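Local coordinates for DNA topoisomerase 2-associated protein PAT1 (Saccharomyces cerevisiae, PDB 5LMG), which activates mRNA decapping and represses translation in yeast, its C-terminal domain binding the decapping enzyme Dcp2 and the exonuclease Xrn1, at residues T78-W81 / E82-I86; N114-K118 / Q119-K123; N174-F178 / I179-G183. The protein carries 2 engineered substitutions. All coordinates share one frame; numbering follows the deposited sequence.

Contact 1: T78-W81 / E82-I86; sequences TAMW and EALHI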
loop_
_atom_site.group_PDB
_atom_site.type_symbol
_atom_site.label_atom_id
_atom_site.label_comp_id
_atom_site.label_asym_id
_atom_site.label_seq_id
_atom_site.Cartn_x
_atom_site.Cartn_y
_atom_site.Cartn_z
ATOM N N THR A 78 12.639 21.638 19.352
ATOM C CA THR A 78 11.463 22.531 19.362
ATOM C C THR A 78 11.320 23.333 18.057
ATOM O O THR A 78 10.233 23.354 17.475
ATOM C CB THR A 78 11.493 23.457 20.603
ATOM O OG1 THR A 78 11.568 22.652 21.776
ATOM C CG2 THR A 78 10.281 24.374 20.694
ATOM N N ALA A 79 12.406 24.008 17.624
ATOM C CA ALA A 79 12.437 24.819 16.406
ATOM C C ALA A 79 12.128 23.979 15.161
ATOM O O ALA A 79 11.363 24.433 14.309
ATOM C CB ALA A 79 13.779 25.518 16.266
ATOM N N MET A 80 12.665 22.731 15.087
ATOM C CA MET A 80 12.413 21.822 13.963
ATOM C C MET A 80 10.932 21.395 13.935
ATOM O O MET A 80 10.312 21.438 12.861
ATOM C CB MET A 80 13.353 20.603 14.016
ATOM C CG MET A 80 13.217 19.661 12.813
ATOM S SD MET A 80 11.986 18.347 13.051
ATOM C CE MET A 80 12.871 17.259 14.161
ATOM N N TRP A 81 10.382 20.968 15.108
ATOM C CA TRP A 81 8.983 20.559 15.243
ATOM C C TRP A 81 8.053 21.698 14.805
ATOM O O TRP A 81 7.152 21.461 14.007
ATOM C CB TRP A 81 8.650 20.080 16.681
ATOM C CG TRP A 81 7.178 19.848 16.916
ATOM C CD1 TRP A 81 6.329 20.648 17.625
ATOM C CD2 TRP A 81 6.367 18.797 16.361
ATOM N NE1 TRP A 81 5.050 20.136 17.586
ATOM C CE2 TRP A 81 5.042 19.006 16.811
ATOM C CE3 TRP A 81 6.633 17.690 15.533
ATOM C CZ2 TRP A 81 3.987 18.148 16.467
ATOM C CZ3 TRP A 81 5.592 16.827 15.215
ATOM C CH2 TRP A 81 4.287 17.060 15.676
ATOM N N GLU A 82 8.323 22.929 15.275
ATOM C CA GLU A 82 7.543 24.122 14.927
ATOM C C GLU A 82 7.608 24.456 13.426
ATOM O O GLU A 82 6.593 24.854 12.856
ATOM C CB GLU A 82 7.957 25.326 15.785
ATOM C CG GLU A 82 7.325 25.321 17.167
ATOM C CD GLU A 82 7.574 26.579 17.977
ATOM O OE1 GLU A 82 6.994 27.636 17.636
ATOM O OE2 GLU A 82 8.333 26.504 18.970
ATOM N N ALA A 83 8.774 24.230 12.782
ATOM C CA ALA A 83 8.985 24.460 11.342
ATOM C C ALA A 83 8.191 23.483 10.434
ATOM O O ALA A 83 8.102 23.716 9.229
ATOM C CB ALA A 83 10.471 24.407 11.014
ATOM N N LEU A 84 7.595 22.420 11.016
ATOM C CA LEU A 84 6.798 21.413 10.301
ATOM C C LEU A 84 5.312 21.785 10.102
ATOM O O LEU A 84 4.666 21.235 9.202
ATOM C CB LEU A 84 6.909 20.030 10.970
ATOM C CG LEU A 84 8.253 19.301 10.956
ATOM C CD1 LEU A 84 8.166 18.028 11.773
ATOM C CD2 LEU A 84 8.690 18.948 9.540
ATOM N N HIS A 85 4.769 22.687 10.955
ATOM C CA HIS A 85 3.386 23.200 10.922
ATOM C C HIS A 85 2.301 22.113 10.989
ATOM O O HIS A 85 1.306 22.208 10.266
ATOM C CB HIS A 85 3.174 24.113 9.688
ATOM C CG HIS A 85 3.979 25.370 9.721
ATOM N ND1 HIS A 85 5.340 25.361 9.488
ATOM C CD2 HIS A 85 3.579 26.643 9.943
ATOM C CE1 HIS A 85 5.730 26.622 9.585
ATOM N NE2 HIS A 85 4.704 27.430 9.858
ATOM N N ILE A 86 2.490 21.082 11.838
ATOM C CA ILE A 86 1.521 19.987 11.981
ATOM C C ILE A 86 0.240 20.465 12.703
ATOM O O ILE A 86 -0.862 20.147 12.244
ATOM C CB ILE A 86 2.166 18.714 12.612
ATOM C CG1 ILE A 86 2.735 17.807 11.513
ATOM C CG2 ILE A 86 1.194 17.906 13.496
ATOM C CD1 ILE A 86 4.161 17.804 11.451
HETATM O O HOH W 1 4.505 20.913 13.925
#
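From Thr78 to Ala83 the chain makes helical i to i+4 bonds, Glu82 N to Thr78 O (2.9 Å) and Ala83 N to Ala79 O (3.0 Å), before a type I turn over Glu82 to His85 carries it out of the helix, His85, with positive phi, being the first to leave helical angles. Leu84 N reaches back a shorter step to Trp81 O at 3.2 Å, coming down on the carbonyl from above its plane. The same carbonyl oxygen takes a second donor: a water donates to Trp81 O at 2.7 Å and accepts from Ile86 N. This water also lies over the centre of one face of the Trp81 ring, so it links the last helical turn to the departing chain. The indole is central to the side-chain contact. With CG anti to the backbone N (chi1 171°), the ring swings past its own carbonyl toward the residues that follow. Leu84 CD1 meets it obliquely near CE3, and Ile86 CG2 comes within 3.9 Å of Trp81 CH2; both aliphatic chains run across the indole at about a right angle. Leu84 CD1 is shared, since Met80 SD lies 4.0 Å from it, the thioether chain being folded back at chi2 and chi3. On the outer side Thr78 and Glu82 run alongside each other in the same direction, Glu82 OE2 near the methyl CG2, while Thr78 OG1 bonds to Asp76. The short helix 78-82 thus ends in a turn whose apolar residues face inward. Met80 packs on Ile62 of helix 48-70, Met80 and Leu84 both meet Ile112 of helix 103-114, and Trp81 and Ile86 lean on Ile124 of helix 118-130.

Contact 2: N114-K118 / Q119-K123; sequences NFLDK and QQKLK. With MG (magnesium ion), chain N.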
loop_
_atom_site.group_PDB
_atom_site.type_symbol
_atom_site.label_atom_id
_atom_site.label_comp_id
_atom_site.label_asym_id
_atom_site.label_seq_id
_atom_site.Cartn_x
_atom_site.Cartn_y
_atom_site.Cartn_z
ATOM N N ASN A 114 14.301 10.818 13.671
ATOM C CA ASN A 114 15.386 10.607 14.630
ATOM C C ASN A 114 15.324 11.587 15.818
ATOM O O ASN A 114 15.827 11.253 16.889
ATOM C CB ASN A 114 16.755 10.723 13.942
ATOM C CG ASN A 114 17.106 9.577 13.029
ATOM O OD1 ASN A 114 16.567 8.465 13.126
ATOM N ND2 ASN A 114 18.049 9.821 12.131
ATOM N N PHE A 115 14.729 12.786 15.629
ATOM C CA PHE A 115 14.684 13.827 16.668
ATOM C C PHE A 115 13.301 14.070 17.299
ATOM O O PHE A 115 13.145 15.025 18.061
ATOM C CB PHE A 115 15.277 15.148 16.124
ATOM C CG PHE A 115 16.732 15.029 15.739
ATOM C CD1 PHE A 115 17.731 15.115 16.701
ATOM C CD2 PHE A 115 17.101 14.769 14.421
ATOM C CE1 PHE A 115 19.079 14.968 16.350
ATOM C CE2 PHE A 115 18.445 14.613 14.072
ATOM C CZ PHE A 115 19.428 14.720 15.036
ATOM N N LEU A 116 12.319 13.199 17.028
ATOM C CA LEU A 116 10.974 13.333 17.592
ATOM C C LEU A 116 10.665 12.279 18.641
ATOM O O LEU A 116 11.271 11.206 18.635
ATOM C CB LEU A 116 9.903 13.259 16.492
ATOM C CG LEU A 116 9.935 14.290 15.369
ATOM C CD1 LEU A 116 8.904 13.955 14.338
ATOM C CD2 LEU A 116 9.733 15.710 15.891
ATOM N N ASP A 117 9.695 12.575 19.526
ATOM C CA ASP A 117 9.229 11.610 20.518
ATOM C C ASP A 117 7.982 10.890 19.973
ATOM O O ASP A 117 7.551 11.198 18.852
ATOM C CB ASP A 117 9.023 12.239 21.919
ATOM C CG ASP A 117 7.913 13.271 22.075
ATOM O OD1 ASP A 117 7.036 13.346 21.193
ATOM O OD2 ASP A 117 7.909 13.978 23.094
ATOM N N LYS A 118 7.427 9.930 20.743
ATOM C CA LYS A 118 6.285 9.106 20.349
ATOM C C LYS A 118 5.036 9.916 19.939
ATOM O O LYS A 118 4.500 9.682 18.848
ATOM C CB LYS A 118 5.956 8.077 21.450
ATOM C CG LYS A 118 4.913 7.029 21.055
ATOM C CD LYS A 118 4.509 6.186 22.258
ATOM C CE LYS A 118 3.097 5.668 22.139
ATOM N NZ LYS A 118 2.768 4.685 23.207
ATOM N N GLN A 119 4.586 10.859 20.792
ATOM C CA GLN A 119 3.386 11.670 20.534
ATOM C C GLN A 119 3.527 12.583 19.306
ATOM O O GLN A 119 2.535 12.809 18.605
ATOM C CB GLN A 119 2.937 12.460 21.774
ATOM C CG GLN A 119 2.363 11.593 22.924
ATOM C CD GLN A 119 1.242 10.649 22.514
ATOM O OE1 GLN A 119 1.368 9.423 22.603
ATOM N NE2 GLN A 119 0.130 11.192 22.041
ATOM N N GLN A 120 4.749 13.092 19.045
ATOM C CA GLN A 120 5.040 13.927 17.871
ATOM C C GLN A 120 4.919 13.085 16.589
ATOM O O GLN A 120 4.248 13.508 15.643
ATOM C CB GLN A 120 6.437 14.564 17.975
ATOM C CG GLN A 120 6.497 15.758 18.925
ATOM C CD GLN A 120 7.908 16.254 19.114
ATOM O OE1 GLN A 120 8.864 15.479 19.205
ATOM N NE2 GLN A 120 8.073 17.565 19.175
ATOM N N LYS A 121 5.521 11.871 16.598
ATOM C CA LYS A 121 5.481 10.895 15.509
ATOM C C LYS A 121 4.020 10.447 15.252
ATOM O O LYS A 121 3.621 10.295 14.100
ATOM C CB LYS A 121 6.351 9.674 15.846
ATOM C CG LYS A 121 7.852 9.927 15.865
ATOM C CD LYS A 121 8.584 8.699 16.396
ATOM C CE LYS A 121 10.078 8.872 16.386
ATOM N NZ LYS A 121 10.764 7.649 16.876
ATOM N N LEU A 122 3.238 10.230 16.335
ATOM C CA LEU A 122 1.831 9.832 16.254
ATOM C C LEU A 122 0.998 10.959 15.626
ATOM O O LEU A 122 0.158 10.676 14.775
ATOM C CB LEU A 122 1.304 9.422 17.648
ATOM C CG LEU A 122 0.046 8.529 17.769
ATOM C CD1 LEU A 122 -1.162 9.327 18.149
ATOM C CD2 LEU A 122 -0.197 7.630 16.562
ATOM N N LYS A 123 1.294 12.233 15.979
ATOM C CA LYS A 123 0.627 13.419 15.411
ATOM C C LYS A 123 0.849 13.537 13.890
ATOM O O LYS A 123 -0.063 13.950 13.168
ATOM C CB LYS A 123 1.087 14.701 16.110
ATOM C CG LYS A 123 0.317 15.010 17.385
ATOM C CD LYS A 123 0.832 16.297 18.029
ATOM C CE LYS A 123 0.123 16.636 19.319
ATOM N NZ LYS A 123 -1.264 17.123 19.083
HETATM MG MG MG N . 6.526 15.409 23.929
HETATM O O HOH W 2 5.136 15.161 22.320
HETATM O O HOH W 3 7.508 17.176 22.810
#
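Asp117 and Gln120 form a capping box at the start of helix 118-130, their side chains crossing at about a right angle with the carboxylate and amide planes 56° apart. Each side chain serves the other's backbone N-H. Gln120 N gives its hydrogen to Asp117 OD1 (3.1 Å), meeting the oxygen nearly head-on, and Asp117 N gives its own to Gln120 OE1 (3.0 Å), in the amide's carbonyl plane and close to straight at 165°. The N-cap aspartate can turn its carboxylate over the first helical turn because its CG stands between the backbone N and the carbonyl carbon (chi1 66°). Gln120, extended beyond CG, reaches back along the entering loop, and there it crosses Leu116 at about a right angle: Leu116 CD2 lies 3.4 Å from Gln120 OE1 and also touches the amide carbon. With an alanine in place of Gln120, Asp117 N would probably be left without its acceptor and Leu116 without the amide beside its methyl, so the entering loop would be less firmly fixed. After the box the helix takes up its regular pattern, Lys121 N bonding to Asp117 O and Leu122 N to Lys118 O. Lys121 lays its extended methylene chain beside the loop, CG 4.0 Å from Leu116 CB. Lys118, one turn earlier, leads outward to reach Asn175 and Asn177. The two carboxylate oxygens of Asp117 divide their work, OD1 capping while OD2 binds a magnesium ion at 2.2 Å. Two waters also coordinate this ion, and the one 2.1 Å from magnesium donates to Asp117 OD1 at 2.9 Å, linking the metal site to the capping oxygen through a water.

Contact 3: N174-F178 / I179-G183; sequences NNSNF and IEIMG
In Asn177 the CG lies between the backbone N and carbonyl carbon (chi1 52°), which folds the amide over the first turn of helix 178-191 toward Glu180, and in Phe178 the CG is anti to the backbone N (chi1 -176°), which sends the ring along the helix toward Met182. Asn177 OD1 accepts from Glu180 N at 3.2 Å, the donor tilted somewhat out of the amide plane. In return the carboxylate of Glu180, on an extended chain, turns back to Asn177 N, though the bond to Glu180 OE1 is weak at 3.4 Å. Asn177 ND2 is also near Glu180 OE1, but at a poor angle for a hydrogen bond. A carboxylate at the amino end of a helix would probably be favoured by the N-H groups that point its way. Farther along, Met182 CG sits over the centre of the Phe178 ring, 3.8 Å from its centroid and 12° off the normal, a CH-pi contact. The bent thioether then carries Met182 SD to 4.5 Å from the Phe178 centroid at an oblique Met-aromatic approach, and Met182 CE reaches Phe178 ring atom CE1 at 3.7 Å. Thr234 and Trp235 of helix 234-246 pack against the phenylalanine as well. Ile181 turns its CD1 to within 3.3 Å of Ser176 OG, a hydroxyl bonded to Leu172 O of the preceding helix. Backbone bonds from Ile181 N to Asn177 O and from Met182 N to Phe178 O complete the turn. Asn at the N-cap and Glu three residues on make a capping box, here with one regular and one weak arm, marking the passage from helix 151-174 into the next helix.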
loop_
_atom_site.group_PDB
_atom_site.type_symbol
_atom_site.label_atom_id
_atom_site.label_comp_id
_atom_site.label_asym_id
_atom_site.label_seq_id
_atom_site.Cartn_x
_atom_site.Cartn_y
_atom_site.Cartn_z
ATOM N N ASN A 174 6.731 -0.985 16.698
ATOM C CA ASN A 174 7.438 -0.715 17.945
ATOM C C ASN A 174 6.715 0.170 18.974
ATOM O O ASN A 174 6.657 -0.207 20.141
ATOM C CB ASN A 174 8.810 -0.093 17.629
ATOM C CG ASN A 174 9.790 -1.039 16.985
ATOM O OD1 ASN A 174 10.236 -2.019 17.592
ATOM N ND2 ASN A 174 10.185 -0.737 15.754
ATOM N N ASN A 175 6.234 1.364 18.562
ATOM C CA ASN A 175 5.660 2.381 19.455
ATOM C C ASN A 175 4.133 2.628 19.344
ATOM O O ASN A 175 3.695 3.777 19.480
ATOM C CB ASN A 175 6.411 3.715 19.268
ATOM C CG ASN A 175 7.888 3.667 19.571
ATOM O OD1 ASN A 175 8.319 3.909 20.703
ATOM N ND2 ASN A 175 8.697 3.399 18.552
ATOM N N SER A 176 3.318 1.572 19.168
ATOM C CA SER A 176 1.871 1.790 19.115
ATOM C C SER A 176 1.059 0.714 19.826
ATOM O O SER A 176 1.308 -0.483 19.647
ATOM C CB SER A 176 1.383 1.983 17.685
ATOM O OG SER A 176 1.396 0.765 16.960
ATOM N N ASN A 177 0.085 1.161 20.628
ATOM C CA ASN A 177 -0.849 0.324 21.385
ATOM C C ASN A 177 -2.197 0.228 20.648
ATOM O O ASN A 177 -2.384 0.900 19.627
ATOM C CB ASN A 177 -1.026 0.863 22.815
ATOM C CG ASN A 177 -1.379 2.328 22.919
ATOM O OD1 ASN A 177 -2.422 2.795 22.445
ATOM N ND2 ASN A 177 -0.531 3.077 23.599
ATOM N N PHE A 178 -3.125 -0.612 21.162
ATOM C CA PHE A 178 -4.454 -0.847 20.592
ATOM C C PHE A 178 -5.230 0.450 20.306
ATOM O O PHE A 178 -5.610 0.679 19.158
ATOM C CB PHE A 178 -5.264 -1.811 21.484
ATOM C CG PHE A 178 -6.619 -2.214 20.944
ATOM C CD1 PHE A 178 -6.730 -3.169 19.938
ATOM C CD2 PHE A 178 -7.786 -1.669 21.471
ATOM C CE1 PHE A 178 -7.985 -3.549 19.445
ATOM C CE2 PHE A 178 -9.040 -2.053 20.980
ATOM C CZ PHE A 178 -9.131 -2.989 19.969
ATOM N N ILE A 179 -5.426 1.302 21.335
ATOM C CA ILE A 179 -6.142 2.584 21.241
ATOM C C ILE A 179 -5.620 3.454 20.076
ATOM O O ILE A 179 -6.423 3.985 19.305
ATOM C CB ILE A 179 -6.124 3.337 22.612
ATOM C CG1 ILE A 179 -6.970 2.584 23.679
ATOM C CG2 ILE A 179 -6.582 4.806 22.473
ATOM C CD1 ILE A 179 -6.592 2.880 25.165
ATOM N N GLU A 180 -4.284 3.578 19.956
ATOM C CA GLU A 180 -3.618 4.394 18.944
ATOM C C GLU A 180 -3.833 3.885 17.507
ATOM O O GLU A 180 -4.185 4.695 16.648
ATOM C CB GLU A 180 -2.128 4.573 19.280
ATOM C CG GLU A 180 -1.894 5.523 20.452
ATOM C CD GLU A 180 -0.540 5.456 21.135
ATOM O OE1 GLU A 180 0.240 4.522 20.836
ATOM O OE2 GLU A 180 -0.273 6.320 22.003
ATOM N N ILE A 181 -3.666 2.558 17.260
ATOM C CA ILE A 181 -3.895 1.920 15.946
ATOM C C ILE A 181 -5.375 2.064 15.549
ATOM O O ILE A 181 -5.657 2.453 14.412
ATOM C CB ILE A 181 -3.415 0.439 15.897
ATOM C CG1 ILE A 181 -1.897 0.348 16.128
ATOM C CG2 ILE A 181 -3.796 -0.238 14.557
ATOM C CD1 ILE A 181 -1.477 -0.865 16.926
ATOM N N MET A 182 -6.304 1.808 16.508
ATOM C CA MET A 182 -7.750 1.955 16.292
ATOM C C MET A 182 -8.054 3.403 15.905
ATOM O O MET A 182 -8.774 3.629 14.930
ATOM C CB MET A 182 -8.576 1.499 17.510
ATOM C CG MET A 182 -8.511 -0.012 17.788
ATOM S SD MET A 182 -8.998 -1.071 16.397
ATOM C CE MET A 182 -7.486 -1.921 16.104
ATOM N N GLY A 183 -7.399 4.346 16.594
ATOM C CA GLY A 183 -7.492 5.776 16.316
ATOM C C GLY A 183 -7.132 6.120 14.875
ATOM O O GLY A 183 -7.867 6.863 14.219
#

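The three contacts follow in series along the chain, 78-86, 114-123 and 174-183, each at an end of a helix in this largely helical domain of the TPR clan. Contacts 1 and 2 have centres 11 Å apart and touch: Trp81 CG lies 3.3 Å from Gln120 NE2, and Met80 CE packs on Phe115 and Leu116. Contacts 2 and 3, 14 Å apart between centres, meet through Lys118, whose NZ forms a weak salt bridge with Glu180 OE1 at 3.5 Å. Contacts 1 and 3 do not touch, their centres 23 Å and their nearest atoms about 13 Å apart. Helix 118-130 therefore stands between them, so the start of this helix bridges the other two contacts.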